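Local atomic coordinates of arylesterase (Sulfolobus solfataricus, PDB entry 5L2P), a protein that hydrolyses a broad range of substrates, among them aromatic esters, p-nitrophenyl fatty acid esters and organophosphates such as paraoxon. Residues 26-29 with 30-33; 122-125 with 126-130. All coordinates share one frame; numbering follows the deposited sequence.

Contact 1 (26-29 with 30-33); sequences QFQE and IRQK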
loop_
_atom_site.group_PDB
_atom_site.type_symbol
_atom_site.label_atom_id
_atom_site.label_comp_id
_atom_site.label_asym_id
_atom_site.label_seq_id
_atom_site.Cartn_x
_atom_site.Cartn_y
_atom_site.Cartn_z
ATOM N N GLN A 26 -18.394 -32.725 -13.115
ATOM C CA GLN A 26 -19.654 -32.185 -12.587
ATOM C C GLN A 26 -19.334 -31.524 -11.256
ATOM O O GLN A 26 -18.242 -31.747 -10.687
ATOM C CB GLN A 26 -20.679 -33.313 -12.364
ATOM C CG GLN A 26 -20.801 -34.310 -13.517
ATOM C CD GLN A 26 -20.868 -35.757 -13.055
ATOM O OE1 GLN A 26 -21.831 -36.437 -13.346
ATOM N NE2 GLN A 26 -19.841 -36.228 -12.334
ATOM N N PHE A 27 -20.288 -30.748 -10.735
ATOM C CA PHE A 27 -20.054 -29.979 -9.518
ATOM C C PHE A 27 -19.709 -30.862 -8.318
ATOM O O PHE A 27 -18.786 -30.557 -7.550
ATOM C CB PHE A 27 -21.232 -29.053 -9.186
ATOM C CG PHE A 27 -21.057 -28.311 -7.887
ATOM C CD1 PHE A 27 -20.093 -27.309 -7.747
ATOM C CD2 PHE A 27 -21.817 -28.637 -6.800
ATOM C CE1 PHE A 27 -19.909 -26.650 -6.539
ATOM C CE2 PHE A 27 -21.657 -27.973 -5.592
ATOM C CZ PHE A 27 -20.692 -26.985 -5.454
ATOM N N GLN A 28 -20.445 -31.945 -8.153
ATOM C CA GLN A 28 -20.212 -32.846 -7.028
ATOM C C GLN A 28 -18.802 -33.446 -7.016
ATOM O O GLN A 28 -18.205 -33.609 -5.947
ATOM C CB GLN A 28 -21.256 -33.956 -7.035
ATOM C CG GLN A 28 -22.659 -33.446 -6.738
ATOM C CD GLN A 28 -22.891 -33.185 -5.256
ATOM O OE1 GLN A 28 -21.973 -33.303 -4.425
ATOM N NE2 GLN A 28 -24.138 -32.856 -4.910
ATOM N N GLU A 29 -18.280 -33.781 -8.193
ATOM C CA GLU A 29 -16.918 -34.297 -8.285
ATOM C C GLU A 29 -15.865 -33.219 -7.982
ATOM O O GLU A 29 -14.845 -33.518 -7.385
ATOM C CB GLU A 29 -16.658 -34.935 -9.645
ATOM C CG GLU A 29 -17.614 -36.067 -9.958
ATOM C CD GLU A 29 -17.643 -37.140 -8.873
ATOM O OE1 GLU A 29 -16.561 -37.697 -8.563
ATOM O OE2 GLU A 29 -18.737 -37.419 -8.320
ATOM N N ILE A 30 -16.136 -31.975 -8.375
ATOM C CA ILE A 30 -15.261 -30.841 -8.030
ATOM C C ILE A 30 -15.254 -30.592 -6.521
ATOM O O ILE A 30 -14.194 -30.381 -5.927
ATOM C CB ILE A 30 -15.642 -29.551 -8.802
ATOM C CG1 ILE A 30 -15.337 -29.753 -10.300
ATOM C CG2 ILE A 30 -14.865 -28.341 -8.276
ATOM C CD1 ILE A 30 -16.022 -28.777 -11.212
ATOM N N ARG A 31 -16.435 -30.647 -5.915
ATOM C CA ARG A 31 -16.568 -30.525 -4.460
ATOM C C ARG A 31 -15.680 -31.557 -3.766
ATOM O O ARG A 31 -14.866 -31.229 -2.910
ATOM C CB ARG A 31 -18.040 -30.674 -4.040
ATOM C CG ARG A 31 -18.279 -30.737 -2.534
ATOM C CD ARG A 31 -19.768 -30.888 -2.207
ATOM N NE ARG A 31 -20.502 -29.624 -2.179
ATOM C CZ ARG A 31 -21.830 -29.524 -2.143
ATOM N NH1 ARG A 31 -22.580 -30.612 -2.178
ATOM N NH2 ARG A 31 -22.424 -28.338 -2.096
ATOM N N GLN A 32 -15.832 -32.807 -4.163
ATOM C CA GLN A 32 -15.067 -33.910 -3.588
ATOM C C GLN A 32 -13.575 -33.774 -3.863
ATOM O O GLN A 32 -12.768 -34.023 -2.967
ATOM C CB GLN A 32 -15.602 -35.229 -4.155
ATOM C CG GLN A 32 -14.877 -36.492 -3.702
ATOM C CD GLN A 32 -15.571 -37.755 -4.172
ATOM O OE1 GLN A 32 -16.775 -37.750 -4.424
ATOM N NE2 GLN A 32 -14.819 -38.842 -4.286
ATOM N N LYS A 33 -13.191 -33.390 -5.078
ATOM C CA LYS A 33 -11.771 -33.301 -5.409
ATOM C C LYS A 33 -11.061 -32.189 -4.605
ATOM O O LYS A 33 -9.911 -32.364 -4.204
ATOM C CB LYS A 33 -11.574 -33.056 -6.893
ATOM C CG LYS A 33 -10.266 -33.608 -7.458
ATOM C CD LYS A 33 -10.264 -33.566 -8.994
ATOM C CE LYS A 33 -11.114 -34.657 -9.668
ATOM N NZ LYS A 33 -10.359 -35.936 -9.847
#

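Contact 2 (122-125 with 126-130); sequences FPTA and VYDCF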
loop_
_atom_site.group_PDB
_atom_site.type_symbol
_atom_site.label_atom_id
_atom_site.label_comp_id
_atom_site.label_asym_id
_atom_site.label_seq_id
_atom_site.Cartn_x
_atom_site.Cartn_y
_atom_site.Cartn_z
ATOM N N PHE A 122 -28.129 -19.100 1.739
ATOM C CA PHE A 122 -28.192 -18.125 2.798
ATOM C C PHE A 122 -29.658 -17.880 3.200
ATOM O O PHE A 122 -30.516 -17.755 2.333
ATOM C CB PHE A 122 -27.545 -16.819 2.319
ATOM C CG PHE A 122 -27.719 -15.669 3.259
ATOM C CD1 PHE A 122 -26.840 -15.456 4.298
ATOM C CD2 PHE A 122 -28.774 -14.778 3.084
ATOM C CE1 PHE A 122 -27.006 -14.366 5.155
ATOM C CE2 PHE A 122 -28.948 -13.689 3.943
ATOM C CZ PHE A 122 -28.066 -13.485 4.985
ATOM N N PRO A 123 -29.946 -17.787 4.504
ATOM C CA PRO A 123 -29.033 -17.786 5.658
ATOM C C PRO A 123 -28.885 -19.138 6.411
ATOM O O PRO A 123 -28.551 -19.128 7.586
ATOM C CB PRO A 123 -29.686 -16.734 6.572
ATOM C CG PRO A 123 -31.135 -16.980 6.356
ATOM C CD PRO A 123 -31.315 -17.454 4.918
ATOM N N THR A 124 -29.097 -20.265 5.739
ATOM C CA THR A 124 -29.136 -21.574 6.398
ATOM C C THR A 124 -27.867 -21.881 7.168
ATOM O O THR A 124 -27.924 -22.196 8.352
ATOM C CB THR A 124 -29.362 -22.715 5.368
ATOM O OG1 THR A 124 -30.542 -22.475 4.604
ATOM C CG2 THR A 124 -29.523 -24.088 6.057
ATOM N N ALA A 125 -26.713 -21.747 6.515
ATOM C CA ALA A 125 -25.394 -21.940 7.185
ATOM C C ALA A 125 -25.215 -21.102 8.448
ATOM O O ALA A 125 -24.672 -21.586 9.449
ATOM C CB ALA A 125 -24.242 -21.636 6.233
ATOM N N VAL A 126 -25.685 -19.851 8.418
ATOM C CA VAL A 126 -25.508 -18.960 9.566
ATOM C C VAL A 126 -26.318 -19.454 10.750
ATOM O O VAL A 126 -25.836 -19.483 11.895
ATOM C CB VAL A 126 -25.912 -17.508 9.248
ATOM C CG1 VAL A 126 -25.722 -16.627 10.485
ATOM C CG2 VAL A 126 -25.100 -16.991 8.060
ATOM N N TYR A 127 -27.558 -19.834 10.478
ATOM C CA TYR A 127 -28.422 -20.366 11.539
ATOM C C TYR A 127 -28.032 -21.762 12.023
ATOM O O TYR A 127 -28.218 -22.052 13.212
ATOM C CB TYR A 127 -29.883 -20.314 11.120
ATOM C CG TYR A 127 -30.418 -18.904 11.154
ATOM C CD1 TYR A 127 -30.524 -18.216 12.366
ATOM C CD2 TYR A 127 -30.794 -18.245 9.985
ATOM C CE1 TYR A 127 -30.982 -16.912 12.409
ATOM C CE2 TYR A 127 -31.280 -16.932 10.025
ATOM C CZ TYR A 127 -31.358 -16.278 11.240
ATOM O OH TYR A 127 -31.821 -15.002 11.327
ATOM N N ASP A 128 -27.484 -22.595 11.137
ATOM C CA ASP A 128 -26.977 -23.900 11.566
ATOM C C ASP A 128 -25.845 -23.734 12.563
ATOM O O ASP A 128 -25.785 -24.458 13.564
ATOM C CB ASP A 128 -26.460 -24.756 10.379
ATOM C CG ASP A 128 -27.577 -25.441 9.605
ATOM O OD1 ASP A 128 -28.764 -25.286 9.948
ATOM O OD2 ASP A 128 -27.264 -26.102 8.605
ATOM N N CYS A 129 -24.939 -22.787 12.275
ATOM C CA CYS A 129 -23.801 -22.561 13.147
ATOM C C CYS A 129 -24.262 -21.949 14.457
ATOM O O CYS A 129 -23.741 -22.302 15.515
ATOM C CB CYS A 129 -22.774 -21.678 12.470
ATOM S SG CYS A 129 -21.852 -22.442 11.097
ATOM N N PHE A 130 -25.255 -21.064 14.404
ATOM C CA PHE A 130 -25.712 -20.382 15.616
ATOM C C PHE A 130 -26.441 -21.355 16.515
ATOM O O PHE A 130 -26.209 -21.356 17.725
ATOM C CB PHE A 130 -26.585 -19.168 15.280
ATOM C CG PHE A 130 -27.193 -18.497 16.479
ATOM C CD1 PHE A 130 -26.406 -17.746 17.336
ATOM C CD2 PHE A 130 -28.572 -18.588 16.733
ATOM C CE1 PHE A 130 -26.970 -17.083 18.425
ATOM C CE2 PHE A 130 -29.139 -17.941 17.830
ATOM C CZ PHE A 130 -28.341 -17.192 18.685
#

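Contact 1 (26-29 with 30-33)
Gln26 O accepts a hydrogen bond from Ile30 N (3.1 Å), and the same i to i+4 pairing links Phe27 to Arg31, Gln28 to Gln32 and Glu29 to Lys33, each over 2.8 to 3.1 Å between carbonyl O and amide N. Gln26 is the N-cap residue, and the four bonds build the first turns of helix 27-39. The side-chain contact centres on Arg31. Its chain leaves with CG anti to the backbone N (chi1 173°), runs extended to CD and bends at chi3, which turns the guanidinium across the rim of the Phe27 ring. There the planes of ring and guanidinium stand 72° apart: NH2 lies 3.6 Å from Phe27 CE2, at the ring edge and in its plane, while CE2 sits over one face of the guanidinium, near its margin rather than its middle. The ring thus turns its edge to the arginine. Gln28 folds at chi2 and runs along Arg31 in the same direction, with OE1 3.6 Å from NH1 and the amide steeply inclined to the guanidinium. The polar bonds of the guanidinium go to other parts of the fold: NE to Ile87 O, and NH1 to Glu119 in a salt bridge. Ile30 sends CG1 back over the cap, 3.5 Å from Gln26 O, and packs on Phe22 and Tyr25. The Phe27 ring also meets Pro118 and, on helix 212-217, Tyr212 and Met216. The arrangement is that of a helix N-terminus with side chains meeting at i to i+3 and i to i+4, joining the start of helix 27-39 to the loops holding Ile87, Pro118 and Glu119, and to helix 212-217.

Contact 2 (122-125 with 126-130)
Val126 follows Ala125 in the first turn of helix 124-138, its CG2 reaching back to Phe122 CE1 in a loose apolar contact of 4.4 Å. CB lies 3.5 Å from Pro123 O, to which Val126 N makes a weak, bent hydrogen bond. The valine also packs on Leu161, Ala164 and Leu168 of helix 157-171. Tyr127 N gives the same Pro123 O a much straighter bond (3.1 Å, 167° at the hydrogen). The tyrosine CG is anti to the carbonyl carbon (chi1 -74°), which swings the ring back toward the proline: Pro123 CG comes to the ring edge, in plane, 3.7 Å from Tyr127 CE2. This pyrrolidine, preceded by a cis peptide bond, also sets CB over the centre of the Phe122 ring, so the N-cap proline is flanked by two aromatic rings at the start of a helix within the alpha/beta hydrolase fold. Asp128 N bonds to Thr124 O (2.8 Å), and the two side chains run side by side, Thr124 CG2 lying 4.0 Å from Asp128 OD2. The buried carboxylate is held by a salt bridge from OD1 to Arg115, while Thr124 OG1 bonds to Lys121 O just before the helix. Cys129 N continues the series with a bond to Ala125 O, and Phe130 N closes on Val126 O.

Contacts 1 and 2 both lie at helix starts, the first residue of each at or next to an N-cap, and contact 1 comes well before contact 2 in the sequence. Their centres are 23 Å apart and their nearest atoms about 11 Å, with no touch between them. Residues 26-33 form a surface contact, whereas 122-130 is buried. Helix 212-217 meets Phe27 of contact 1 and, through Tyr217, Ala125 and Val126 of contact 2; Glu119, which pairs with Arg31, lies three residues before Phe122. Both contacts lie away from the inferred catalytic residues Ser156, Asp251 and His281, although the side chain of Cys129 lies near the probable nucleophile elbow around Ser156 without touching it.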